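Local structure of Kcn28 (Kitasatospora, 6J32) at residues 106-111 against 126-131; 93-98 against 114-119; 194-199 against 310-315; 340-345 against 370-375. The protein is a GT-B-fold protein with an erythromycin biosynthesis protein CIII-like C-terminal domain. All coordinates share one frame; numbering follows the deposited sequence.

In the fold
Contacts 1 and 2 lie in the N-terminal half of the chain, in and against a seven-stranded parallel sheet. Contact 1 joins strands 106-110 and 127-131. Contact 2 sets helix 77-99 against helix 115-122, which connects those two strands. Their centres are about 12 Å apart, and their segments alternate along the chain. Contacts 3 and 4 follow later, with centres about 11 Å apart. Contact 3 bridges from the N-terminal half to helix 308-316 of the second parallel sheet's domain. Contact 4 lies within that second domain, about 42 Å from contact 2, centre to centre. The four together sample both Rossmann-like halves of a GT-B fold and the junction between them.

Contact 1 of 4, residues 106-111 against 126-131; sequences VFLYDV and PSIQIS
Tyr109 and Gln129 sit on the same side of two neighbouring parallel strands, as do Phe107 and Ser127. Leu108 and Ile128 lie on the other side. The backbones are in direct register. Phe107 N bonds to Pro126 O, and Phe107 O receives Ile128 N at 2.8 Å. Tyr109 repeats this pattern: its N reaches Ile128 O and its O accepts Ile130 N.

The Tyr109 side chain leans over the partner strand. CG lies between the backbone N and the carbonyl carbon (chi1 64°), which turns the ring across residues 128 and 129. CB packs on Ala116 of the helix. CD1 then lies 3.4 Å from Ile128 O. CE1 meets Ile128 C at 3.6 Å, and Ser127 OG stands at this edge, near the ring plane. CE2 meets Gln129 CB at 3.7 Å. CZ is 3.6 Å from Gln129 CB, and OH also packs on that carbon. Gln129 CA lies over the ring centre, 3.8 Å from the centroid, as a CH-pi contact. Beyond it, Gln129 OE1 is bonded to Ser188 OG.

On the other side, Leu108 CD2 packs on Ile128 CB at 3.8 Å, with Ile393 of helix 385-394 against both residues. Strand 106-110, helix 115-122 and strand 127-131 form a beta-alpha-beta unit of a Rossmann-like sheet. Helix 115-122 rests on the Tyr109 side, and strand 9-13 flanks strand 106-110.

Contact 2 of 4, residues 93-98 against 114-119; sequences PQLRAA and YPARVL
Leu95 and Arg96 of helix 77-99 meet Leu119 of helix 115-122. The latter is the crossover helix of a beta-alpha-beta unit in the Rossmann-like N-terminal domain. The two short helical segments run 9.7 Å apart at closest approach, with 45° between their directions. Side chains make the contact, partly by packing on the partner backbone.

Leu119 is the central residue. Its chi1 of -143° is off a staggered value. Its two methyl groups meet different neighbours. CD2 goes to Leu95, where it lies 3.7 Å from CB and 3.6 Å from the backbone C. CD1 goes to Arg96, where it packs on CB at 3.7 Å.

Leu95 is extended beyond CB, with CG anti to its own carbonyl carbon. Its CD1 reaches Pro115 and Ala116. It lies 3.9 Å from Ala116 N and 4.2 Å from Ala116 CB. Pro115 CB adds a looser contact at 4.3 Å. Leu92, about one helical turn before Arg96, also touches Pro115 and Leu119.

Arg96 starts straight and then bends at chi3 (-63°). The bend brings the guanidinium back over Leu119. NH2 is bonded to Asn122 OD1, at the end of the same crossover helix. That bond helps hold the flat group in place over the leucine. Another face of helix 77-99 is turned to a neighbouring chain: Thr51 of the second subunit packs on Pro93, Gln94 and Ala97.

Leu119 CD1 lies 3.7 Å above the plane of the Arg96 guanidinium, over its centre.

Contact 3 of 4, residues 194-199 against 310-315; sequences RFLQPD and GIQEGL
Phe195 and Leu196 stand on a short 3-10 turn and face Ile311, Gln312 and Leu315 on an alpha helix. The turn is closed by Gln197 N bonding to Arg194 O at 3.1 Å. In the helix, Leu315 N bonds to Ile311 O at 2.8 Å, so these two residues project from one side, a turn apart. The backbones stay well separated. The nearest CA atoms, Leu196 and Gln312, are 8.9 Å apart, and side chains fill the distance.

The CB of Leu196 is directed toward the helix. Its CD1 alone touches three residues. It meets Leu315 CD1 tip to tip at 4.0 Å. It packs on Gln312 CG at the same distance and on Ile311 CG2 at 4.2 Å.

The turn lies between strands 187-190 and 208-210 of the N-terminal sheet. The helix, 308-316, follows strand 299-304 of the C-terminal sheet. The contact is therefore part of the interface between the two Rossmann-like domains of a GT-B fold.

Phe195 reaches the helix because CG lies between its backbone N and carbonyl carbon (chi1 54°). The ring presents its edge to Leu315. CE1 is 3.5 Å from Leu315 CD1, which lies in the ring plane. Helix 367-381 borders both side chains through Leu376. Gln312 NE2 makes a weak hydrogen bond back to Leu191 O.

Contact 4 of 4, residues 340-345 against 370-375; sequences LGIARR and AERLSG
The Arg372 guanidinium has Gly341 CA over one face, 4.0 Å from Arg372 NE. Leu340 O lies obliquely to the group. It also comes within 3.3 Å of Arg372 CD. Arg372 NH1 is modelled 2.4 Å from Gly341 O. That distance is too short to be taken at face value, so the exact placing of the tip is doubtful.

The arginine leaves helix 367-381 with CG anti to its carbonyl carbon. The chain then runs extended from CG to NE (chi2 -173°). This carries the guanidinium past Ile342 and up to the glycine. The side chains of Ile342 and Arg372 run antiparallel alongside each other, with Ile342 CG2 against Arg372 CB at 3.7 Å.

The same Ile342 CG2 also meets Leu373 CD2, again at 3.7 Å, and so spans two consecutive helix residues. Ile342 CG1 lies between the backbone N and the carbonyl carbon (chi1 56°). In that position CD1 also packs on Leu373 CD2, at 3.8 Å. Leu376, further along the helix, adds to the packing of Leu340 and Ile342.

Gly341 has a positive phi of 70°. The guanidinium lies near the C-terminal end of helix 330-339, whose dipole might favour a positive group. Ile342 is hydrogen-bonded through its backbone to Met321, which leads the chain into the sheet beside strand 321-323. The glycine forms the Schellman motif that ends helix 330-339. The chain then enters strand 343-345, an outermost strand of the parallel sheet in the Rossmann-like C-terminal domain.

Contact 1 of 4, residues 106-111 against 126-131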
loop_
_atom_site.group_PDB
_atom_site.type_symbol
_atom_site.label_atom_id
_atom_site.label_comp_id
_atom_site.label_asym_id
_atom_site.label_seq_id
_atom_site.Cartn_x
_atom_site.Cartn_y
_atom_site.Cartn_z
ATOM N N VAL B 106 -19.884 7.887 -22.388
ATOM C CA VAL B 106 -20.568 8.450 -21.229
ATOM C C VAL B 106 -19.722 8.173 -19.993
ATOM O O VAL B 106 -19.004 7.173 -19.918
ATOM C CB VAL B 106 -22.003 7.879 -21.087
ATOM C CG1 VAL B 106 -21.968 6.365 -20.916
ATOM C CG2 VAL B 106 -22.757 8.546 -19.936
ATOM N N PHE B 107 -19.789 9.083 -19.027
ATOM C CA PHE B 107 -19.098 8.936 -17.753
ATOM C C PHE B 107 -20.123 8.637 -16.666
ATOM O O PHE B 107 -21.052 9.425 -16.452
ATOM C CB PHE B 107 -18.309 10.198 -17.398
ATOM C CG PHE B 107 -16.843 10.121 -17.732
ATOM C CD1 PHE B 107 -16.010 9.244 -17.057
ATOM C CD2 PHE B 107 -16.291 10.960 -18.685
ATOM C CE1 PHE B 107 -14.661 9.180 -17.351
ATOM C CE2 PHE B 107 -14.939 10.903 -18.982
ATOM C CZ PHE B 107 -14.125 10.014 -18.313
ATOM N N LEU B 108 -19.958 7.503 -15.992
ATOM C CA LEU B 108 -20.706 7.183 -14.784
ATOM C C LEU B 108 -19.792 7.427 -13.594
ATOM O O LEU B 108 -18.647 6.964 -13.584
ATOM C CB LEU B 108 -21.168 5.728 -14.787
ATOM C CG LEU B 108 -22.001 5.172 -15.940
ATOM C CD1 LEU B 108 -22.362 3.732 -15.636
ATOM C CD2 LEU B 108 -23.255 5.999 -16.151
ATOM N N TYR B 109 -20.297 8.131 -12.583
ATOM C CA TYR B 109 -19.453 8.471 -11.451
ATOM C C TYR B 109 -20.237 8.426 -10.151
ATOM O O TYR B 109 -21.366 8.915 -10.074
ATOM C CB TYR B 109 -18.806 9.858 -11.634
ATOM C CG TYR B 109 -19.769 11.031 -11.676
ATOM C CD1 TYR B 109 -20.391 11.407 -12.859
ATOM C CD2 TYR B 109 -20.038 11.774 -10.534
ATOM C CE1 TYR B 109 -21.260 12.483 -12.900
ATOM C CE2 TYR B 109 -20.905 12.846 -10.566
ATOM C CZ TYR B 109 -21.515 13.198 -11.751
ATOM O OH TYR B 109 -22.384 14.270 -11.780
ATOM N N ASP B 110 -19.612 7.846 -9.132
ATOM C CA ASP B 110 -20.125 7.880 -7.774
ATOM C C ASP B 110 -20.168 9.323 -7.273
ATOM O O ASP B 110 -19.509 10.214 -7.817
ATOM C CB ASP B 110 -19.228 7.025 -6.877
ATOM C CG ASP B 110 -19.640 7.053 -5.425
ATOM O OD1 ASP B 110 -20.600 6.346 -5.054
ATOM O OD2 ASP B 110 -19.000 7.803 -4.659
ATOM N N VAL B 111 -20.964 9.554 -6.222
ATOM C CA VAL B 111 -21.111 10.905 -5.681
ATOM C C VAL B 111 -19.764 11.481 -5.254
ATOM O O VAL B 111 -19.556 12.700 -5.314
ATOM C CB VAL B 111 -22.117 10.915 -4.514
ATOM C CG1 VAL B 111 -23.539 10.762 -5.031
ATOM C CG2 VAL B 111 -21.792 9.807 -3.524
ATOM N N PRO B 126 -21.531 13.278 -22.059
ATOM C CA PRO B 126 -22.578 13.192 -21.032
ATOM C C PRO B 126 -22.085 12.429 -19.811
ATOM O O PRO B 126 -21.310 11.475 -19.919
ATOM C CB PRO B 126 -23.719 12.451 -21.742
ATOM C CG PRO B 126 -23.061 11.709 -22.858
ATOM C CD PRO B 126 -21.902 12.562 -23.293
ATOM N N SER B 127 -22.529 12.872 -18.638
ATOM C CA SER B 127 -22.163 12.233 -17.386
ATOM C C SER B 127 -23.417 11.935 -16.575
ATOM O O SER B 127 -24.410 12.664 -16.645
ATOM C CB SER B 127 -21.202 13.099 -16.563
ATOM O OG SER B 127 -21.859 14.244 -16.058
ATOM N N ILE B 128 -23.365 10.841 -15.817
ATOM C CA ILE B 128 -24.468 10.408 -14.966
ATOM C C ILE B 128 -23.907 10.096 -13.587
ATOM O O ILE B 128 -22.983 9.288 -13.456
ATOM C CB ILE B 128 -25.196 9.182 -15.538
ATOM C CG1 ILE B 128 -25.757 9.490 -16.928
ATOM C CG2 ILE B 128 -26.312 8.754 -14.603
ATOM C CD1 ILE B 128 -26.409 8.304 -17.598
ATOM N N GLN B 129 -24.460 10.737 -12.566
ATOM C CA GLN B 129 -24.073 10.470 -11.190
ATOM C C GLN B 129 -24.774 9.219 -10.670
ATOM O O GLN B 129 -25.967 9.013 -10.913
ATOM C CB GLN B 129 -24.418 11.669 -10.314
ATOM C CG GLN B 129 -24.005 11.543 -8.869
ATOM C CD GLN B 129 -24.640 12.618 -8.011
ATOM O OE1 GLN B 129 -25.832 12.559 -7.712
ATOM N NE2 GLN B 129 -23.853 13.618 -7.630
ATOM N N ILE B 130 -24.020 8.380 -9.959
ATOM C CA ILE B 130 -24.535 7.165 -9.336
ATOM C C ILE B 130 -24.490 7.374 -7.827
ATOM O O ILE B 130 -23.421 7.308 -7.210
ATOM C CB ILE B 130 -23.738 5.921 -9.745
ATOM C CG1 ILE B 130 -23.623 5.814 -11.268
ATOM C CG2 ILE B 130 -24.386 4.669 -9.177
ATOM C CD1 ILE B 130 -24.940 5.500 -11.966
ATOM N N SER B 131 -25.651 7.616 -7.219
ATOM C CA SER B 131 -25.722 7.861 -5.784
ATOM C C SER B 131 -26.010 6.558 -5.056
ATOM O O SER B 131 -27.068 5.958 -5.287
ATOM C CB SER B 131 -26.801 8.880 -5.466
ATOM O OG SER B 131 -26.891 9.107 -4.071
#

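Contact 2 of 4, residues 93-98 against 114-119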
loop_
_atom_site.group_PDB
_atom_site.type_symbol
_atom_site.label_atom_id
_atom_site.label_comp_id
_atom_site.label_asym_id
_atom_site.label_seq_id
_atom_site.Cartn_x
_atom_site.Cartn_y
_atom_site.Cartn_z
ATOM N N PRO B 93 -6.403 14.642 -12.469
ATOM C CA PRO B 93 -5.318 14.398 -13.436
ATOM C C PRO B 93 -5.106 12.926 -13.727
ATOM O O PRO B 93 -4.720 12.571 -14.849
ATOM C CB PRO B 93 -4.087 15.023 -12.767
ATOM C CG PRO B 93 -4.421 15.116 -11.330
ATOM C CD PRO B 93 -5.905 15.310 -11.253
ATOM N N GLN B 94 -5.333 12.051 -12.747
ATOM C CA GLN B 94 -5.193 10.624 -13.007
ATOM C C GLN B 94 -6.261 10.136 -13.975
ATOM O O GLN B 94 -5.976 9.318 -14.859
ATOM C CB GLN B 94 -5.252 9.838 -11.701
ATOM C CG GLN B 94 -4.268 10.311 -10.657
ATOM C CD GLN B 94 -4.196 9.366 -9.483
ATOM O OE1 GLN B 94 -3.736 8.230 -9.620
ATOM N NE2 GLN B 94 -4.661 9.821 -8.319
ATOM N N LEU B 95 -7.499 10.626 -13.826
ATOM C CA LEU B 95 -8.550 10.270 -14.776
ATOM C C LEU B 95 -8.273 10.850 -16.157
ATOM O O LEU B 95 -8.500 10.179 -17.171
ATOM C CB LEU B 95 -9.913 10.739 -14.265
ATOM C CG LEU B 95 -10.415 10.156 -12.943
ATOM C CD1 LEU B 95 -11.731 10.800 -12.555
ATOM C CD2 LEU B 95 -10.563 8.642 -13.043
ATOM N N ARG B 96 -7.776 12.090 -16.222
ATOM C CA ARG B 96 -7.483 12.699 -17.518
ATOM C C ARG B 96 -6.405 11.925 -18.260
ATOM O O ARG B 96 -6.545 11.632 -19.453
ATOM C CB ARG B 96 -7.070 14.164 -17.356
ATOM C CG ARG B 96 -6.955 14.889 -18.696
ATOM C CD ARG B 96 -6.481 16.330 -18.566
ATOM N NE ARG B 96 -7.418 17.163 -17.814
ATOM C CZ ARG B 96 -8.525 17.700 -18.329
ATOM N NH1 ARG B 96 -8.845 17.483 -19.599
ATOM N NH2 ARG B 96 -9.319 18.448 -17.571
ATOM N N ALA B 97 -5.316 11.584 -17.569
ATOM C CA ALA B 97 -4.240 10.848 -18.226
ATOM C C ALA B 97 -4.722 9.493 -18.723
ATOM O O ALA B 97 -4.349 9.057 -19.819
ATOM C CB ALA B 97 -3.057 10.675 -17.271
ATOM N N ALA B 98 -5.569 8.819 -17.941
ATOM C CA ALA B 98 -6.014 7.482 -18.318
ATOM C C ALA B 98 -6.956 7.513 -19.517
ATOM O O ALA B 98 -6.902 6.622 -20.371
ATOM C CB ALA B 98 -6.684 6.794 -17.130
ATOM N N TYR B 114 -16.931 13.038 -8.456
ATOM C CA TYR B 114 -17.348 14.133 -9.323
ATOM C C TYR B 114 -16.236 14.706 -10.206
ATOM O O TYR B 114 -16.563 15.363 -11.203
ATOM C CB TYR B 114 -17.981 15.258 -8.494
ATOM C CG TYR B 114 -17.129 15.774 -7.360
ATOM C CD1 TYR B 114 -16.244 16.831 -7.552
ATOM C CD2 TYR B 114 -17.224 15.217 -6.091
ATOM C CE1 TYR B 114 -15.467 17.307 -6.517
ATOM C CE2 TYR B 114 -16.450 15.686 -5.047
ATOM C CZ TYR B 114 -15.572 16.732 -5.266
ATOM O OH TYR B 114 -14.804 17.203 -4.222
ATOM N N PRO B 115 -14.934 14.513 -9.914
ATOM C CA PRO B 115 -13.928 14.898 -10.923
ATOM C C PRO B 115 -14.185 14.293 -12.290
ATOM O O PRO B 115 -13.816 14.895 -13.307
ATOM C CB PRO B 115 -12.618 14.386 -10.314
ATOM C CG PRO B 115 -12.820 14.568 -8.876
ATOM C CD PRO B 115 -14.276 14.230 -8.619
ATOM N N ALA B 116 -14.836 13.129 -12.347
ATOM C CA ALA B 116 -15.232 12.564 -13.631
ATOM C C ALA B 116 -16.218 13.465 -14.356
ATOM O O ALA B 116 -16.206 13.527 -15.590
ATOM C CB ALA B 116 -15.837 11.178 -13.431
ATOM N N ARG B 117 -17.092 14.158 -13.618
ATOM C CA ARG B 117 -17.995 15.102 -14.268
ATOM C C ARG B 117 -17.223 16.275 -14.856
ATOM O O ARG B 117 -17.515 16.723 -15.971
ATOM C CB ARG B 117 -19.053 15.604 -13.289
ATOM C CG ARG B 117 -20.033 16.545 -13.954
ATOM C CD ARG B 117 -20.904 17.307 -12.981
ATOM N NE ARG B 117 -21.836 18.160 -13.714
ATOM C CZ ARG B 117 -22.731 18.963 -13.151
ATOM N NH1 ARG B 117 -22.830 19.037 -11.830
ATOM N NH2 ARG B 117 -23.533 19.693 -13.916
ATOM N N VAL B 118 -16.232 16.782 -14.118
ATOM C CA VAL B 118 -15.379 17.844 -14.641
ATOM C C VAL B 118 -14.701 17.391 -15.927
ATOM O O VAL B 118 -14.585 18.156 -16.891
ATOM C CB VAL B 118 -14.347 18.270 -13.581
ATOM C CG1 VAL B 118 -13.345 19.226 -14.184
ATOM C CG2 VAL B 118 -15.045 18.904 -12.389
ATOM N N LEU B 119 -14.251 16.138 -15.963
ATOM C CA LEU B 119 -13.655 15.611 -17.184
ATOM C C LEU B 119 -14.675 15.570 -18.316
ATOM O O LEU B 119 -14.366 15.939 -19.456
ATOM C CB LEU B 119 -13.091 14.216 -16.919
ATOM C CG LEU B 119 -11.792 13.837 -17.625
ATOM C CD1 LEU B 119 -10.707 14.847 -17.290
ATOM C CD2 LEU B 119 -11.371 12.432 -17.226
#

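Contact 3 of 4, residues 194-199 against 310-315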
loop_
_atom_site.group_PDB
_atom_site.type_symbol
_atom_site.label_atom_id
_atom_site.label_comp_id
_atom_site.label_asym_id
_atom_site.label_seq_id
_atom_site.Cartn_x
_atom_site.Cartn_y
_atom_site.Cartn_z
ATOM N N ARG B 194 -37.873 5.443 -3.180
ATOM C CA ARG B 194 -38.318 6.763 -2.746
ATOM C C ARG B 194 -38.709 6.781 -1.271
ATOM O O ARG B 194 -38.576 7.819 -0.614
ATOM C CB ARG B 194 -39.470 7.237 -3.631
ATOM C CG ARG B 194 -40.783 6.518 -3.400
ATOM C CD ARG B 194 -41.883 7.066 -4.300
ATOM N NE ARG B 194 -41.478 8.289 -4.985
ATOM C CZ ARG B 194 -41.236 8.379 -6.288
ATOM N NH1 ARG B 194 -41.356 7.317 -7.073
ATOM N NH2 ARG B 194 -40.877 9.538 -6.808
ATOM N N PHE B 195 -39.183 5.657 -0.725
ATOM C CA PHE B 195 -39.578 5.653 0.680
ATOM C C PHE B 195 -38.395 5.570 1.635
ATOM O O PHE B 195 -38.600 5.625 2.852
ATOM C CB PHE B 195 -40.570 4.517 0.976
ATOM C CG PHE B 195 -40.100 3.150 0.565
ATOM C CD1 PHE B 195 -39.182 2.452 1.334
ATOM C CD2 PHE B 195 -40.637 2.531 -0.555
ATOM C CE1 PHE B 195 -38.768 1.186 0.966
ATOM C CE2 PHE B 195 -40.234 1.261 -0.926
ATOM C CZ PHE B 195 -39.297 0.586 -0.164
ATOM N N LEU B 196 -37.173 5.422 1.126
ATOM C CA LEU B 196 -35.970 5.546 1.939
ATOM C C LEU B 196 -35.230 6.851 1.671
ATOM O O LEU B 196 -34.104 7.024 2.149
ATOM C CB LEU B 196 -35.044 4.348 1.708
ATOM C CG LEU B 196 -35.577 3.007 2.225
ATOM C CD1 LEU B 196 -34.576 1.889 2.002
ATOM C CD2 LEU B 196 -35.950 3.105 3.695
ATOM N N GLN B 197 -35.834 7.768 0.918
ATOM C CA GLN B 197 -35.237 9.068 0.626
ATOM C C GLN B 197 -35.944 10.144 1.438
ATOM O O GLN B 197 -37.140 10.394 1.217
ATOM C CB GLN B 197 -35.333 9.388 -0.866
ATOM C CG GLN B 197 -35.181 10.874 -1.197
ATOM C CD GLN B 197 -33.733 11.340 -1.229
ATOM O OE1 GLN B 197 -32.902 10.777 -1.945
ATOM N NE2 GLN B 197 -33.426 12.377 -0.456
ATOM N N PRO B 198 -35.270 10.792 2.387
ATOM C CA PRO B 198 -35.917 11.869 3.142
ATOM C C PRO B 198 -36.269 13.038 2.233
ATOM O O PRO B 198 -35.500 13.406 1.343
ATOM C CB PRO B 198 -34.858 12.261 4.177
ATOM C CG PRO B 198 -33.980 11.044 4.298
ATOM C CD PRO B 198 -33.931 10.477 2.912
ATOM N N ASP B 199 -37.450 13.618 2.470
ATOM C CA ASP B 199 -37.940 14.770 1.710
ATOM C C ASP B 199 -37.963 14.471 0.212
ATOM O O ASP B 199 -37.516 15.273 -0.612
ATOM C CB ASP B 199 -37.106 16.019 2.004
ATOM C CG ASP B 199 -37.291 16.526 3.418
ATOM O OD1 ASP B 199 -36.896 15.813 4.364
ATOM O OD2 ASP B 199 -37.830 17.641 3.582
ATOM N N GLY B 310 -27.323 -2.321 4.832
ATOM C CA GLY B 310 -27.992 -3.317 5.652
ATOM C C GLY B 310 -29.501 -3.183 5.628
ATOM O O GLY B 310 -30.223 -4.184 5.588
ATOM N N ILE B 311 -30.000 -1.946 5.647
ATOM C CA ILE B 311 -31.442 -1.716 5.677
ATOM C C ILE B 311 -32.103 -2.270 4.420
ATOM O O ILE B 311 -33.142 -2.937 4.484
ATOM C CB ILE B 311 -31.735 -0.218 5.865
ATOM C CG1 ILE B 311 -31.447 0.186 7.310
ATOM C CG2 ILE B 311 -33.172 0.101 5.476
ATOM C CD1 ILE B 311 -31.796 1.605 7.616
ATOM N N GLN B 312 -31.516 -1.994 3.254
ATOM C CA GLN B 312 -32.084 -2.509 2.013
ATOM C C GLN B 312 -32.022 -4.029 1.951
ATOM O O GLN B 312 -32.893 -4.658 1.341
ATOM C CB GLN B 312 -31.362 -1.901 0.811
ATOM C CG GLN B 312 -31.515 -0.397 0.707
ATOM C CD GLN B 312 -31.357 0.107 -0.710
ATOM O OE1 GLN B 312 -32.343 0.292 -1.423
ATOM N NE2 GLN B 312 -30.118 0.332 -1.130
ATOM N N GLU B 313 -31.014 -4.636 2.582
ATOM C CA GLU B 313 -30.930 -6.093 2.589
ATOM C C GLU B 313 -31.963 -6.706 3.527
ATOM O O GLU B 313 -32.569 -7.733 3.203
ATOM C CB GLU B 313 -29.512 -6.528 2.964
ATOM C CG GLU B 313 -28.529 -6.436 1.801
ATOM C CD GLU B 313 -27.102 -6.787 2.189
ATOM O OE1 GLU B 313 -26.893 -7.288 3.315
ATOM O OE2 GLU B 313 -26.189 -6.570 1.361
ATOM N N GLY B 314 -32.186 -6.090 4.689
ATOM C CA GLY B 314 -33.268 -6.542 5.548
ATOM C C GLY B 314 -34.627 -6.324 4.912
ATOM O O GLY B 314 -35.514 -7.176 5.009
ATOM N N LEU B 315 -34.800 -5.184 4.242
ATOM C CA LEU B 315 -36.047 -4.901 3.539
ATOM C C LEU B 315 -36.293 -5.905 2.423
ATOM O O LEU B 315 -37.405 -6.426 2.276
ATOM C CB LEU B 315 -36.010 -3.479 2.986
ATOM C CG LEU B 315 -37.083 -2.537 3.509
ATOM C CD1 LEU B 315 -37.020 -1.225 2.763
ATOM C CD2 LEU B 315 -38.434 -3.196 3.314
#

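Contact 4 of 4, residues 340-345 against 370-375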
loop_
_atom_site.group_PDB
_atom_site.type_symbol
_atom_site.label_atom_id
_atom_site.label_comp_id
_atom_site.label_asym_id
_atom_site.label_seq_id
_atom_site.Cartn_x
_atom_site.Cartn_y
_atom_site.Cartn_z
ATOM N N LEU B 340 -42.013 3.694 8.460
ATOM C CA LEU B 340 -42.615 2.701 7.587
ATOM C C LEU B 340 -43.302 1.581 8.355
ATOM O O LEU B 340 -43.913 0.705 7.732
ATOM C CB LEU B 340 -41.545 2.109 6.660
ATOM C CG LEU B 340 -40.885 3.065 5.663
ATOM C CD1 LEU B 340 -39.661 2.420 5.045
ATOM C CD2 LEU B 340 -41.864 3.471 4.582
ATOM N N GLY B 341 -43.229 1.593 9.685
ATOM C CA GLY B 341 -43.877 0.574 10.489
ATOM C C GLY B 341 -43.256 -0.803 10.410
ATOM O O GLY B 341 -43.976 -1.802 10.489
ATOM N N ILE B 342 -41.936 -0.891 10.257
ATOM C CA ILE B 342 -41.273 -2.183 10.112
ATOM C C ILE B 342 -40.045 -2.265 11.010
ATOM O O ILE B 342 -39.256 -3.210 10.904
ATOM C CB ILE B 342 -40.879 -2.447 8.647
ATOM C CG1 ILE B 342 -40.005 -1.306 8.118
ATOM C CG2 ILE B 342 -42.110 -2.661 7.782
ATOM C CD1 ILE B 342 -39.046 -1.728 7.028
ATOM N N ALA B 343 -39.872 -1.295 11.905
ATOM C CA ALA B 343 -38.644 -1.243 12.682
ATOM C C ALA B 343 -38.878 -0.568 14.026
ATOM O O ALA B 343 -39.813 0.217 14.203
ATOM C CB ALA B 343 -37.538 -0.508 11.917
ATOM N N ARG B 344 -37.995 -0.890 14.970
ATOM C CA ARG B 344 -37.907 -0.241 16.270
ATOM C C ARG B 344 -36.510 0.341 16.433
ATOM O O ARG B 344 -35.524 -0.235 15.966
ATOM C CB ARG B 344 -38.168 -1.216 17.426
ATOM C CG ARG B 344 -39.513 -1.909 17.438
ATOM C CD ARG B 344 -40.435 -1.304 18.482
ATOM N NE ARG B 344 -41.246 -2.325 19.139
ATOM C CZ ARG B 344 -42.465 -2.682 18.752
ATOM N NH1 ARG B 344 -43.030 -2.099 17.704
ATOM N NH2 ARG B 344 -43.121 -3.626 19.415
ATOM N N ARG B 345 -36.430 1.481 17.110
ATOM C CA ARG B 345 -35.176 2.202 17.282
ATOM C C ARG B 345 -34.701 2.067 18.722
ATOM O O ARG B 345 -35.475 2.299 19.658
ATOM C CB ARG B 345 -35.356 3.672 16.903
ATOM C CG ARG B 345 -34.155 4.559 17.147
ATOM C CD ARG B 345 -34.349 5.869 16.407
ATOM N NE ARG B 345 -33.254 6.809 16.612
ATOM C CZ ARG B 345 -33.255 8.052 16.148
ATOM N NH1 ARG B 345 -34.295 8.498 15.455
ATOM N NH2 ARG B 345 -32.221 8.851 16.374
ATOM N N ALA B 370 -45.334 -7.932 9.230
ATOM C CA ALA B 370 -45.046 -8.845 8.127
ATOM C C ALA B 370 -45.761 -8.404 6.857
ATOM O O ALA B 370 -45.209 -8.508 5.755
ATOM C CB ALA B 370 -45.445 -10.270 8.506
ATOM N N GLU B 371 -46.991 -7.903 6.995
ATOM C CA GLU B 371 -47.728 -7.425 5.832
ATOM C C GLU B 371 -47.088 -6.174 5.247
ATOM O O GLU B 371 -47.040 -6.009 4.022
ATOM C CB GLU B 371 -49.181 -7.151 6.220
ATOM C CG GLU B 371 -50.113 -6.914 5.048
ATOM C CD GLU B 371 -50.106 -5.470 4.601
ATOM O OE1 GLU B 371 -49.782 -4.597 5.434
ATOM O OE2 GLU B 371 -50.418 -5.205 3.422
ATOM N N ARG B 372 -46.585 -5.281 6.103
ATOM C CA ARG B 372 -45.921 -4.085 5.598
ATOM C C ARG B 372 -44.636 -4.440 4.864
ATOM O O ARG B 372 -44.322 -3.845 3.827
ATOM C CB ARG B 372 -45.612 -3.124 6.744
ATOM C CG ARG B 372 -46.813 -2.481 7.400
ATOM C CD ARG B 372 -46.341 -1.429 8.389
ATOM N NE ARG B 372 -47.292 -1.214 9.470
ATOM C CZ ARG B 372 -47.204 -1.783 10.669
ATOM N NH1 ARG B 372 -46.201 -2.604 10.946
ATOM N NH2 ARG B 372 -48.122 -1.530 11.593
ATOM N N LEU B 373 -43.889 -5.416 5.386
ATOM C CA LEU B 373 -42.662 -5.849 4.724
ATOM C C LEU B 373 -42.949 -6.450 3.357
ATOM O O LEU B 373 -42.218 -6.196 2.393
ATOM C CB LEU B 373 -41.925 -6.849 5.611
ATOM C CG LEU B 373 -41.202 -6.225 6.802
ATOM C CD1 LEU B 373 -40.736 -7.309 7.747
ATOM C CD2 LEU B 373 -40.028 -5.380 6.330
ATOM N N SER B 374 -44.007 -7.254 3.252
ATOM C CA SER B 374 -44.363 -7.815 1.956
ATOM C C SER B 374 -44.679 -6.715 0.950
ATOM O O SER B 374 -44.234 -6.770 -0.204
ATOM C CB SER B 374 -45.545 -8.768 2.111
ATOM O OG SER B 374 -45.405 -9.873 1.240
ATOM N N GLY B 375 -45.428 -5.697 1.376
ATOM C CA GLY B 375 -45.757 -4.606 0.475
ATOM C C GLY B 375 -44.550 -3.779 0.077
ATOM O O GLY B 375 -44.408 -3.397 -1.088
#